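Local coordinates for protein 5-formaminoimidazole-4-carboxamide-1-(beta)-D-ribofuranosyl 5'-monophosphate synthetase (Methanocaldococcus jannaschii, PDB 2R7L) that catalyses the ATP- and formate-dependent formylation of AICAR to FAICAR in purine biosynthesis, without folates, at residues D226-L236 and I249-I259; Q79-V90 and N106-G114. One frame throughout, in Å; residues are numbered along the deposited sequence.

Interaction 1 of 2, residues D226-L236 and I249-I259. With AMZ (aminoimidazole 4-carboxamide ribonucleotide), chain F; ATP (adenosine-5'-triphosphate), chain E.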
loop_
_atom_site.group_PDB
_atom_site.type_symbol
_atom_site.label_atom_id
_atom_site.label_comp_id
_atom_site.label_asym_id
_atom_site.label_seq_id
_atom_site.Cartn_x
_atom_site.Cartn_y
_atom_site.Cartn_z
ATOM N N ASP A 226 14.528 -14.167 16.219
ATOM C CA ASP A 226 13.595 -15.192 16.680
ATOM C C ASP A 226 14.174 -15.913 17.893
ATOM O O ASP A 226 15.374 -15.826 18.179
ATOM C CB ASP A 226 13.311 -16.219 15.573
ATOM C CG ASP A 226 14.518 -17.114 15.275
ATOM O OD1 ASP A 226 15.486 -16.608 14.669
ATOM O OD2 ASP A 226 14.496 -18.323 15.629
ATOM N N LYS A 227 13.312 -16.617 18.613
ATOM C CA LYS A 227 13.772 -17.577 19.601
ATOM C C LYS A 227 13.349 -18.959 19.129
ATOM O O LYS A 227 12.284 -19.118 18.530
ATOM C CB LYS A 227 13.243 -17.249 21.001
ATOM C CG LYS A 227 11.780 -17.530 21.230
ATOM C CD LYS A 227 11.465 -17.533 22.714
ATOM C CE LYS A 227 10.104 -18.129 22.974
ATOM N NZ LYS A 227 9.916 -18.505 24.394
ATOM N N ARG A 228 14.200 -19.951 19.371
ATOM C CA ARG A 228 13.959 -21.299 18.881
ATOM C C ARG A 228 12.803 -21.949 19.615
ATOM O O ARG A 228 12.545 -21.642 20.781
ATOM C CB ARG A 228 15.200 -22.173 19.060
ATOM C CG ARG A 228 16.455 -21.634 18.415
ATOM C CD ARG A 228 16.249 -21.437 16.930
ATOM N NE ARG A 228 17.485 -21.637 16.186
ATOM C CZ ARG A 228 17.797 -20.998 15.065
ATOM N NH1 ARG A 228 16.965 -20.101 14.552
ATOM N NH2 ARG A 228 18.950 -21.253 14.459
ATOM N N TYR A 229 12.124 -22.857 18.919
ATOM C CA TYR A 229 11.043 -23.655 19.481
ATOM C C TYR A 229 11.469 -25.088 19.214
ATOM O O TYR A 229 11.368 -25.581 18.084
ATOM C CB TYR A 229 9.728 -23.328 18.774
ATOM C CG TYR A 229 8.479 -23.679 19.535
ATOM C CD1 TYR A 229 8.435 -23.573 20.913
ATOM C CD2 TYR A 229 7.327 -24.074 18.873
ATOM C CE1 TYR A 229 7.303 -23.875 21.612
ATOM C CE2 TYR A 229 6.171 -24.372 19.573
ATOM C CZ TYR A 229 6.176 -24.272 20.943
ATOM O OH TYR A 229 5.052 -24.569 21.670
ATOM N N GLU A 230 11.970 -25.744 20.259
ATOM C CA GLU A 230 12.653 -27.028 20.128
ATOM C C GLU A 230 11.922 -28.169 20.850
ATOM O O GLU A 230 11.311 -27.963 21.892
ATOM C CB GLU A 230 14.101 -26.885 20.613
ATOM C CG GLU A 230 14.942 -26.005 19.692
ATOM C CD GLU A 230 16.192 -25.450 20.340
ATOM O OE1 GLU A 230 16.249 -25.377 21.589
ATOM O OE2 GLU A 230 17.118 -25.071 19.587
ATOM N N SER A 231 11.963 -29.360 20.259
ATOM C CA SER A 231 11.333 -30.549 20.829
ATOM C C SER A 231 12.426 -31.590 21.142
ATOM O O SER A 231 13.295 -31.824 20.315
ATOM C CB SER A 231 10.328 -31.126 19.833
ATOM O OG SER A 231 9.500 -32.110 20.432
ATOM N N ASN A 232 12.361 -32.245 22.302
ATOM C CA ASN A 232 11.199 -32.197 23.186
ATOM C C ASN A 232 11.319 -31.148 24.281
ATOM O O ASN A 232 10.378 -30.917 25.040
ATOM C CB ASN A 232 10.948 -33.581 23.804
ATOM C CG ASN A 232 12.000 -33.972 24.840
ATOM O OD1 ASN A 232 12.818 -33.153 25.264
ATOM N ND2 ASN A 232 11.976 -35.235 25.256
ATOM N N ILE A 233 12.464 -30.483 24.341
ATOM C CA ILE A 233 12.767 -29.647 25.493
ATOM C C ILE A 233 11.635 -28.680 25.824
ATOM O O ILE A 233 11.202 -28.608 26.971
ATOM C CB ILE A 233 14.103 -28.896 25.323
ATOM C CG1 ILE A 233 14.448 -28.120 26.605
ATOM C CG2 ILE A 233 14.062 -27.983 24.110
ATOM C CD1 ILE A 233 14.622 -29.013 27.830
ATOM N N ASP A 234 11.141 -27.944 24.828
ATOM C CA ASP A 234 10.096 -26.948 25.104
ATOM C C ASP A 234 8.766 -27.601 25.504
ATOM O O ASP A 234 7.922 -26.971 26.146
ATOM C CB ASP A 234 9.946 -25.969 23.936
ATOM C CG ASP A 234 11.123 -25.018 23.838
ATOM O OD1 ASP A 234 11.516 -24.464 24.892
ATOM O OD2 ASP A 234 11.668 -24.839 22.725
ATOM N N GLY A 235 8.593 -28.870 25.149
ATOM C CA GLY A 235 7.471 -29.662 25.693
ATOM C C GLY A 235 7.747 -30.195 27.096
ATOM O O GLY A 235 6.862 -30.192 27.961
ATOM N N LEU A 236 8.985 -30.639 27.322
ATOM C CA LEU A 236 9.413 -31.198 28.608
ATOM C C LEU A 236 9.240 -30.211 29.761
ATOM O O LEU A 236 8.630 -30.526 30.782
ATOM C CB LEU A 236 10.883 -31.637 28.529
ATOM C CG LEU A 236 11.497 -32.278 29.782
ATOM C CD1 LEU A 236 10.595 -33.387 30.288
ATOM C CD2 LEU A 236 12.886 -32.827 29.486
ATOM N N ILE A 249 12.619 -39.340 31.370
ATOM C CA ILE A 249 12.650 -38.667 30.082
ATOM C C ILE A 249 13.886 -37.787 29.967
ATOM O O ILE A 249 14.216 -37.039 30.886
ATOM C CB ILE A 249 11.361 -37.830 29.876
ATOM C CG1 ILE A 249 11.305 -37.222 28.469
ATOM C CG2 ILE A 249 11.237 -36.757 30.955
ATOM C CD1 ILE A 249 9.958 -36.592 28.139
ATOM N N ASN A 250 14.582 -37.896 28.841
ATOM C CA ASN A 250 15.732 -37.045 28.580
ATOM C C ASN A 250 15.350 -35.924 27.623
ATOM O O ASN A 250 14.546 -36.133 26.710
ATOM C CB ASN A 250 16.875 -37.863 27.979
ATOM C CG ASN A 250 17.318 -38.995 28.884
ATOM O OD1 ASN A 250 17.222 -40.168 28.518
ATOM N ND2 ASN A 250 17.796 -38.650 30.075
ATOM N N PRO A 251 15.917 -34.729 27.835
ATOM C CA PRO A 251 15.674 -33.625 26.914
ATOM C C PRO A 251 16.325 -33.851 25.557
ATOM O O PRO A 251 17.396 -34.456 25.461
ATOM C CB PRO A 251 16.331 -32.428 27.611
ATOM C CG PRO A 251 17.381 -33.031 28.491
ATOM C CD PRO A 251 16.794 -34.337 28.954
ATOM N N SER A 252 15.660 -33.378 24.514
ATOM C CA SER A 252 16.273 -33.264 23.204
ATOM C C SER A 252 16.024 -31.852 22.690
ATOM O O SER A 252 15.135 -31.155 23.180
ATOM C CB SER A 252 15.708 -34.305 22.244
ATOM O OG SER A 252 14.304 -34.374 22.362
ATOM N N TYR A 253 16.817 -31.436 21.711
ATOM C CA TYR A 253 16.805 -30.052 21.250
ATOM C C TYR A 253 16.653 -29.973 19.730
ATOM O O TYR A 253 17.379 -29.248 19.057
ATOM C CB TYR A 253 18.079 -29.343 21.725
ATOM C CG TYR A 253 18.177 -29.262 23.235
ATOM C CD1 TYR A 253 17.891 -28.077 23.904
ATOM C CD2 TYR A 253 18.536 -30.376 23.995
ATOM C CE1 TYR A 253 17.969 -27.995 25.282
ATOM C CE2 TYR A 253 18.611 -30.305 25.384
ATOM C CZ TYR A 253 18.329 -29.112 26.017
ATOM O OH TYR A 253 18.398 -29.025 27.387
ATOM N N VAL A 254 15.698 -30.731 19.202
ATOM C CA VAL A 254 15.433 -30.754 17.772
ATOM C C VAL A 254 14.647 -29.509 17.340
ATOM O O VAL A 254 13.532 -29.281 17.820
ATOM C CB VAL A 254 14.608 -31.997 17.399
ATOM C CG1 VAL A 254 14.372 -32.048 15.893
ATOM C CG2 VAL A 254 15.303 -33.264 17.882
ATOM N N ILE A 255 15.218 -28.710 16.436
ATOM C CA ILE A 255 14.531 -27.503 15.962
ATOM C C ILE A 255 13.215 -27.851 15.284
ATOM O O ILE A 255 13.182 -28.647 14.339
ATOM C CB ILE A 255 15.401 -26.629 15.011
ATOM C CG1 ILE A 255 14.756 -25.256 14.819
ATOM C CG2 ILE A 255 15.606 -27.307 13.655
ATOM C CD1 ILE A 255 14.631 -24.458 16.108
ATOM N N THR A 256 12.125 -27.266 15.776
ATOM C CA THR A 256 10.820 -27.513 15.172
ATOM C C THR A 256 10.123 -26.246 14.662
ATOM O O THR A 256 9.148 -26.331 13.917
ATOM C CB THR A 256 9.863 -28.262 16.124
ATOM O OG1 THR A 256 9.466 -27.405 17.203
ATOM C CG2 THR A 256 10.529 -29.508 16.669
ATOM N N GLY A 257 10.614 -25.080 15.058
ATOM C CA GLY A 257 9.941 -23.838 14.707
ATOM C C GLY A 257 10.531 -22.640 15.403
ATOM O O GLY A 257 11.515 -22.761 16.136
ATOM N N ASN A 258 9.928 -21.476 15.173
ATOM C CA ASN A 258 10.470 -20.225 15.671
ATOM C C ASN A 258 9.372 -19.287 16.148
ATOM O O ASN A 258 8.254 -19.307 15.651
ATOM C CB ASN A 258 11.323 -19.528 14.596
ATOM C CG ASN A 258 12.282 -20.482 13.892
ATOM O OD1 ASN A 258 13.485 -20.492 14.169
ATOM N ND2 ASN A 258 11.753 -21.282 12.978
ATOM N N ILE A 259 9.720 -18.457 17.118
ATOM C CA ILE A 259 8.796 -17.521 17.720
ATOM C C ILE A 259 9.454 -16.151 17.584
ATOM O O ILE A 259 10.661 -16.035 17.770
ATOM C CB ILE A 259 8.590 -17.901 19.193
ATOM C CG1 ILE A 259 7.928 -19.290 19.289
ATOM C CG2 ILE A 259 7.788 -16.859 19.945
ATOM C CD1 ILE A 259 7.943 -19.884 20.690
HETATM O O5 AMZ F . 13.567 -23.026 11.731
HETATM C C6 AMZ F . 14.768 -23.113 12.001
HETATM N N2 AMZ F . 15.384 -22.387 12.929
HETATM C C3A AMZ F . 15.656 -24.107 11.269
HETATM C C7A AMZ F . 16.980 -24.399 11.543
HETATM N N3 AMZ F . 17.751 -23.868 12.494
HETATM N N1 AMZ F . 15.266 -24.866 10.253
HETATM C C5 AMZ F . 16.322 -25.610 9.892
HETATM N N AMZ F . 17.364 -25.324 10.681
HETATM C C1 AMZ F . 18.717 -25.925 10.594
HETATM C C2 AMZ F . 18.850 -27.207 11.415
HETATM C C3 AMZ F . 18.727 -28.308 10.378
HETATM O O2 AMZ F . 19.585 -29.390 10.735
HETATM O O1 AMZ F . 20.162 -27.222 11.990
HETATM O O AMZ F . 18.861 -26.282 9.209
HETATM C C AMZ F . 19.285 -27.646 9.121
HETATM C C4 AMZ F . 18.654 -28.221 7.837
HETATM O O3 AMZ F . 17.237 -28.091 7.886
HETATM P P AMZ F . 16.324 -29.292 7.412
HETATM O OP1 AMZ F . 16.421 -29.613 5.964
HETATM O O4 AMZ F . 16.725 -30.574 8.295
HETATM O OP2 AMZ F . 14.800 -28.923 7.820
HETATM P PG ATP E . 19.953 -25.575 15.085
HETATM O O1G ATP E . 20.357 -25.448 13.633
HETATM O O2G ATP E . 19.775 -24.251 15.802
HETATM O O3G ATP E . 18.827 -26.555 15.314
HETATM P PB ATP E . 22.628 -25.503 16.069
HETATM O O1B ATP E . 22.612 -24.171 15.360
HETATM O O2B ATP E . 23.765 -26.458 15.781
HETATM O O3B ATP E . 21.236 -26.280 15.788
HETATM P PA ATP E . 23.097 -26.153 18.833
HETATM O O1A ATP E . 24.459 -25.694 19.283
HETATM O O2A ATP E . 22.824 -27.581 18.445
HETATM O O3A ATP E . 22.598 -25.163 17.649
HETATM O "O5'" ATP E . 22.073 -25.768 20.002
HETATM C "C5'" ATP E . 20.800 -26.392 20.050
HETATM C "C4'" ATP E . 20.051 -25.824 21.243
HETATM O "O4'" ATP E . 20.687 -26.215 22.465
HETATM C "C3'" ATP E . 20.041 -24.305 21.262
HETATM O "O3'" ATP E . 18.962 -23.765 20.493
HETATM C "C2'" ATP E . 19.911 -23.992 22.740
HETATM O "O2'" ATP E . 18.539 -24.009 23.132
HETATM C "C1'" ATP E . 20.627 -25.151 23.421
HETATM N N9 ATP E . 22.006 -24.718 23.712
HETATM C C8 ATP E . 23.040 -24.809 22.853
HETATM N N7 ATP E . 24.174 -24.315 23.407
HETATM C C5 ATP E . 23.873 -23.912 24.656
HETATM C C6 ATP E . 24.616 -23.310 25.785
HETATM N N6 ATP E . 25.938 -23.028 25.687
HETATM N N1 ATP E . 23.921 -23.036 26.906
HETATM C C2 ATP E . 22.600 -23.305 27.013
HETATM N N3 ATP E . 21.870 -23.859 26.032
HETATM C C4 ATP E . 22.437 -24.167 24.847
#
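Tyr229 and the pair Thr256-Gly257 form a classic beta bulge in the antiparallel ladder that joins strands 219-230 and 253-263 of the ATP-grasp fold. The evidence is that Thr256 and Gly257 both stand opposite Tyr229, and the register shifts by one residue between Tyr229 and Glu230. Tyr229 N donates to Gly257 O at 2.9 Å. Tyr229 O accepts Thr256 N at 3.0 Å, in the carbonyl plane, and Thr256 OG1 at 2.8 Å from above that plane. The hydroxyl reaches it because OG1 lies between the backbone N and the carbonyl carbon (chi1 70°). Either side of the bulge, paired backbone bonds link Lys227 with Ile259 and Ser231 with Val254.

At the end of the ladder, after a cis peptide bond, Asn232 takes over the pairing with its side chain. Asn232 OD1 accepts Ser252 N, the donor standing well above the amide plane, whereas Asn232 ND2 donates to Asn250 O at 3.1 Å with the acceptor nearly in that plane. Ser252 OG accepts Asn232 N at 2.9 Å. On the second subunit, Thr205 bonds Thr256 OG1 and Glu302 bonds Ser252 OG.

The face carrying Arg228, Glu230, Ile255 and Asn258 is turned to the ligands. Glu230 OE1 accepts ATP O2' at 3.1 Å, and OE2 accepts O3' in a bond modelled too short to be trusted; OE1 also meets Arg238 of the third subunit in a salt bridge. Arg228, salt-bridged to Asp316 and to Asp226, whose OD1 is hydrogen-bonded to His210, lays its guanidinium face over AMZ N2 and sends only weak bonds to ATP O2G. Asn258 reads the AMZ carboxamide from both ends: its OD1 accepts AMZ N2 at 3.0 Å, and its ND2 donates to AMZ O5 at 2.8 Å, nearly straight at 172°.

Interaction 2 of 2, residues Q79-V90 and N106-G114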
loop_
_atom_site.group_PDB
_atom_site.type_symbol
_atom_site.label_atom_id
_atom_site.label_comp_id
_atom_site.label_asym_id
_atom_site.label_seq_id
_atom_site.Cartn_x
_atom_site.Cartn_y
_atom_site.Cartn_z
ATOM N N GLN A 79 22.978 -28.783 -12.638
ATOM C CA GLN A 79 23.767 -27.567 -12.749
ATOM C C GLN A 79 23.571 -26.910 -14.114
ATOM O O GLN A 79 23.646 -25.686 -14.234
ATOM C CB GLN A 79 25.249 -27.864 -12.540
ATOM C CG GLN A 79 25.583 -28.582 -11.248
ATOM C CD GLN A 79 27.075 -28.618 -10.989
ATOM O OE1 GLN A 79 27.787 -27.652 -11.265
ATOM N NE2 GLN A 79 27.557 -29.733 -10.450
ATOM N N GLU A 80 23.329 -27.728 -15.136
ATOM C CA GLU A 80 23.162 -27.222 -16.499
ATOM C C GLU A 80 21.847 -26.489 -16.695
ATOM O O GLU A 80 21.825 -25.381 -17.226
ATOM C CB GLU A 80 23.313 -28.339 -17.539
ATOM C CG GLU A 80 24.570 -28.202 -18.393
ATOM C CD GLU A 80 24.499 -27.029 -19.361
ATOM O OE1 GLU A 80 23.473 -26.897 -20.060
ATOM O OE2 GLU A 80 25.469 -26.244 -19.428
ATOM N N LYS A 81 20.753 -27.115 -16.273
ATOM C CA LYS A 81 19.454 -26.465 -16.300
ATOM C C LYS A 81 19.512 -25.110 -15.598
ATOM O O LYS A 81 18.976 -24.126 -16.100
ATOM C CB LYS A 81 18.401 -27.346 -15.638
ATOM C CG LYS A 81 18.299 -28.732 -16.226
ATOM C CD LYS A 81 17.109 -29.469 -15.639
ATOM C CE LYS A 81 16.992 -30.876 -16.191
ATOM N NZ LYS A 81 15.835 -31.587 -15.590
ATOM N N LEU A 82 20.174 -25.064 -14.444
ATOM C CA LEU A 82 20.281 -23.828 -13.675
ATOM C C LEU A 82 21.070 -22.770 -14.427
ATOM O O LEU A 82 20.772 -21.576 -14.340
ATOM C CB LEU A 82 20.925 -24.079 -12.308
ATOM C CG LEU A 82 20.114 -24.825 -11.246
ATOM C CD1 LEU A 82 20.980 -25.110 -10.022
ATOM C CD2 LEU A 82 18.870 -24.037 -10.854
ATOM N N ARG A 83 22.085 -23.210 -15.161
ATOM C CA ARG A 83 22.907 -22.293 -15.939
ATOM C C ARG A 83 22.164 -21.798 -17.178
ATOM O O ARG A 83 22.355 -20.664 -17.605
ATOM C CB ARG A 83 24.231 -22.950 -16.339
ATOM C CG ARG A 83 25.343 -22.818 -15.302
ATOM C CD ARG A 83 26.659 -23.322 -15.874
ATOM N NE ARG A 83 26.514 -24.682 -16.384
ATOM C CZ ARG A 83 27.052 -25.759 -15.821
ATOM N NH1 ARG A 83 27.799 -25.637 -14.730
ATOM N NH2 ARG A 83 26.851 -26.956 -16.355
ATOM N N GLU A 84 21.314 -22.653 -17.740
ATOM C CA GLU A 84 20.550 -22.309 -18.935
ATOM C C GLU A 84 19.380 -21.395 -18.591
ATOM O O GLU A 84 18.793 -20.763 -19.470
ATOM C CB GLU A 84 20.026 -23.571 -19.622
ATOM C CG GLU A 84 21.083 -24.366 -20.376
ATOM C CD GLU A 84 20.543 -25.676 -20.928
ATOM O OE1 GLU A 84 19.333 -25.948 -20.753
ATOM O OE2 GLU A 84 21.327 -26.438 -21.537
ATOM N N LEU A 85 19.044 -21.341 -17.305
ATOM C CA LEU A 85 17.950 -20.515 -16.820
ATOM C C LEU A 85 18.480 -19.199 -16.296
ATOM O O LEU A 85 17.712 -18.358 -15.825
ATOM C CB LEU A 85 17.175 -21.246 -15.724
ATOM C CG LEU A 85 16.199 -22.309 -16.226
ATOM C CD1 LEU A 85 15.666 -23.120 -15.067
ATOM C CD2 LEU A 85 15.059 -21.670 -17.001
ATOM N N ASN A 86 19.796 -19.022 -16.383
ATOM C CA ASN A 86 20.459 -17.806 -15.895
ATOM C C ASN A 86 20.268 -17.574 -14.391
ATOM O O ASN A 86 20.198 -16.431 -13.926
ATOM C CB ASN A 86 20.004 -16.585 -16.700
ATOM C CG ASN A 86 20.146 -16.793 -18.198
ATOM O OD1 ASN A 86 21.252 -16.757 -18.741
ATOM N ND2 ASN A 86 19.025 -17.019 -18.871
ATOM N N SER A 87 20.208 -18.670 -13.638
ATOM C CA SER A 87 19.962 -18.624 -12.196
ATOM C C SER A 87 21.184 -18.266 -11.366
ATOM O O SER A 87 22.264 -18.841 -11.546
ATOM C CB SER A 87 19.430 -19.967 -11.714
ATOM O OG SER A 87 18.281 -20.374 -12.437
ATOM N N ILE A 88 21.005 -17.307 -10.461
ATOM C CA ILE A 88 21.903 -17.132 -9.327
ATOM C C ILE A 88 21.287 -17.908 -8.165
ATOM O O ILE A 88 20.155 -17.628 -7.755
ATOM C CB ILE A 88 22.037 -15.666 -8.919
ATOM C CG1 ILE A 88 22.629 -14.837 -10.065
ATOM C CG2 ILE A 88 22.878 -15.528 -7.642
ATOM C CD1 ILE A 88 22.742 -13.356 -9.744
ATOM N N VAL A 89 22.023 -18.892 -7.648
ATOM C CA VAL A 89 21.532 -19.724 -6.549
ATOM C C VAL A 89 21.715 -19.048 -5.194
ATOM O O VAL A 89 22.792 -18.526 -4.887
ATOM C CB VAL A 89 22.220 -21.100 -6.520
ATOM C CG1 VAL A 89 21.870 -21.854 -5.235
ATOM C CG2 VAL A 89 21.823 -21.913 -7.744
ATOM N N VAL A 90 20.655 -19.047 -4.391
ATOM C CA VAL A 90 20.747 -18.571 -3.009
ATOM C C VAL A 90 20.895 -19.784 -2.083
ATOM O O VAL A 90 19.994 -20.621 -1.989
ATOM C CB VAL A 90 19.528 -17.705 -2.607
ATOM C CG1 VAL A 90 19.586 -17.330 -1.128
ATOM C CG2 VAL A 90 19.472 -16.445 -3.471
ATOM N N ASN A 106 33.688 -27.054 -4.651
ATOM C CA ASN A 106 34.475 -27.310 -5.863
ATOM C C ASN A 106 33.852 -28.211 -6.944
ATOM O O ASN A 106 34.539 -28.639 -7.869
ATOM C CB ASN A 106 35.885 -27.802 -5.498
ATOM C CG ASN A 106 35.893 -28.745 -4.304
ATOM O OD1 ASN A 106 35.208 -29.770 -4.296
ATOM N ND2 ASN A 106 36.689 -28.406 -3.293
ATOM N N SER A 107 32.557 -28.481 -6.846
ATOM C CA SER A 107 31.879 -29.301 -7.847
ATOM C C SER A 107 30.588 -28.646 -8.362
ATOM O O SER A 107 30.018 -29.086 -9.361
ATOM C CB SER A 107 31.591 -30.691 -7.276
ATOM O OG SER A 107 30.645 -31.401 -8.058
ATOM N N PHE A 108 30.135 -27.592 -7.683
ATOM C CA PHE A 108 28.867 -26.938 -8.032
ATOM C C PHE A 108 29.098 -25.676 -8.861
ATOM O O PHE A 108 29.259 -24.587 -8.317
ATOM C CB PHE A 108 28.055 -26.608 -6.771
ATOM C CG PHE A 108 26.606 -26.333 -7.043
ATOM C CD1 PHE A 108 26.093 -25.053 -6.923
ATOM C CD2 PHE A 108 25.761 -27.354 -7.432
ATOM C CE1 PHE A 108 24.755 -24.800 -7.180
ATOM C CE2 PHE A 108 24.423 -27.104 -7.693
ATOM C CZ PHE A 108 23.924 -25.828 -7.564
ATOM N N LEU A 109 29.114 -25.834 -10.182
ATOM C CA LEU A 109 29.439 -24.730 -11.083
ATOM C C LEU A 109 28.212 -23.901 -11.462
ATOM O O LEU A 109 27.741 -23.947 -12.599
ATOM C CB LEU A 109 30.141 -25.256 -12.339
ATOM C CG LEU A 109 31.521 -25.882 -12.133
ATOM C CD1 LEU A 109 31.992 -26.567 -13.408
ATOM C CD2 LEU A 109 32.523 -24.833 -11.675
ATOM N N VAL A 110 27.696 -23.151 -10.493
ATOM C CA VAL A 110 26.569 -22.253 -10.706
ATOM C C VAL A 110 26.797 -21.033 -9.836
ATOM O O VAL A 110 27.175 -21.172 -8.678
ATOM C CB VAL A 110 25.232 -22.909 -10.319
ATOM C CG1 VAL A 110 24.050 -22.073 -10.822
ATOM C CG2 VAL A 110 25.152 -24.316 -10.875
ATOM N N PRO A 111 26.605 -19.827 -10.397
ATOM C CA PRO A 111 26.776 -18.618 -9.602
ATOM C C PRO A 111 25.957 -18.708 -8.319
ATOM O O PRO A 111 24.854 -19.252 -8.327
ATOM C CB PRO A 111 26.231 -17.523 -10.520
ATOM C CG PRO A 111 26.469 -18.046 -11.889
ATOM C CD PRO A 111 26.239 -19.523 -11.792
ATOM N N MET A 112 26.501 -18.196 -7.223
ATOM C CA MET A 112 25.875 -18.380 -5.918
ATOM C C MET A 112 25.980 -17.094 -5.132
ATOM O O MET A 112 27.053 -16.507 -5.054
ATOM C CB MET A 112 26.562 -19.513 -5.151
ATOM C CG MET A 112 25.603 -20.475 -4.462
ATOM S SD MET A 112 26.450 -21.740 -3.483
ATOM C CE MET A 112 27.391 -20.682 -2.372
ATOM N N PHE A 113 24.865 -16.645 -4.564
ATOM C CA PHE A 113 24.883 -15.448 -3.735
ATOM C C PHE A 113 25.622 -15.737 -2.427
ATOM O O PHE A 113 25.341 -16.729 -1.761
ATOM C CB PHE A 113 23.453 -14.974 -3.443
ATOM C CG PHE A 113 23.392 -13.711 -2.635
ATOM C CD1 PHE A 113 23.543 -12.474 -3.244
ATOM C CD2 PHE A 113 23.193 -13.757 -1.265
ATOM C CE1 PHE A 113 23.492 -11.305 -2.503
ATOM C CE2 PHE A 113 23.143 -12.594 -0.517
ATOM C CZ PHE A 113 23.284 -11.362 -1.138
ATOM N N GLY A 114 26.565 -14.872 -2.068
ATOM C CA GLY A 114 27.336 -15.044 -0.842
ATOM C C GLY A 114 28.805 -15.390 -1.044
ATOM O O GLY A 114 29.293 -15.470 -2.176
#
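Gln79 reaches Ser107 and Leu109 because its CG sits beside the backbone N (chi1 -55°) and its chain then runs extended (chi2 -170°), carrying the amide off the helix to the 106-114 backbone. NE2 donates to Ser107 O at 2.8 Å, the acceptor tilted a little from the amide plane, and also serves Lys74 O; OE1 accepts Leu109 N in a bond modelled very short, so its length is doubtful. Arg83, one turn further along the helix, bends at chi3 (-54°) and brings NH1 to Leu109 O at 2.7 Å, in the carbonyl plane and on a lone pair. Leu109 is the centre of an inverse gamma turn, and the two helix side chains hold its N and O. The guanidinium is further placed by Gln79 O, centred over one face, and by NH2, which makes a salt bridge to Glu80 whose hydrogen bond is weak and another salt bridge to Glu76.

Strand 87-89 is an outermost strand, within this chain, of the four-stranded parallel sheet of the N-terminal, Rossmann-like domain, with strand 20-24 as its neighbour; a Schellman motif at Asn86 ends the preceding helix. Along it 106-114 runs without regular strand structure and makes a single bridge, at Val89 and Met112. Val89 N donates to Pro111 O at 2.9 Å, and Phe113 N returns a bond to Val89 O at 2.8 Å.

Side chains fill the angle between helix and strand. Val110 CG1 meets Val89 CG2 at 3.8 Å and also touches Leu82 CB, while Val110 CG2 lies over one face of the Phe108 ring. Val89 CG2 comes to the edge of that ring at CE1, while the neighbouring CZ touches Leu82 CD1 at 3.9 Å; Phe95 meets Phe108 edge-to-face.

Interaction 2 comes first along the chain, complete before residue 226 is reached, and the two do not touch: their centres are 34 Å apart and their nearest atoms about 16 Å, with the centre of the chain lying between them. They share no sheet. Interaction 2 belongs to the N-terminal parallel sheet through strand 87-89, interaction 1 to the five-stranded antiparallel sheet of the ATP-grasp part through strands 219-230 and 253-263. The AMZ site draws on both parts: His27 and Ser94 come from the N-terminal one, the latter soon after strand 87-89, while Arg228, Ile255 and Asn258 come from interaction 1. Only interaction 1 touches ligands and other subunits; the side chain of Val90 is about 14 Å from AMZ.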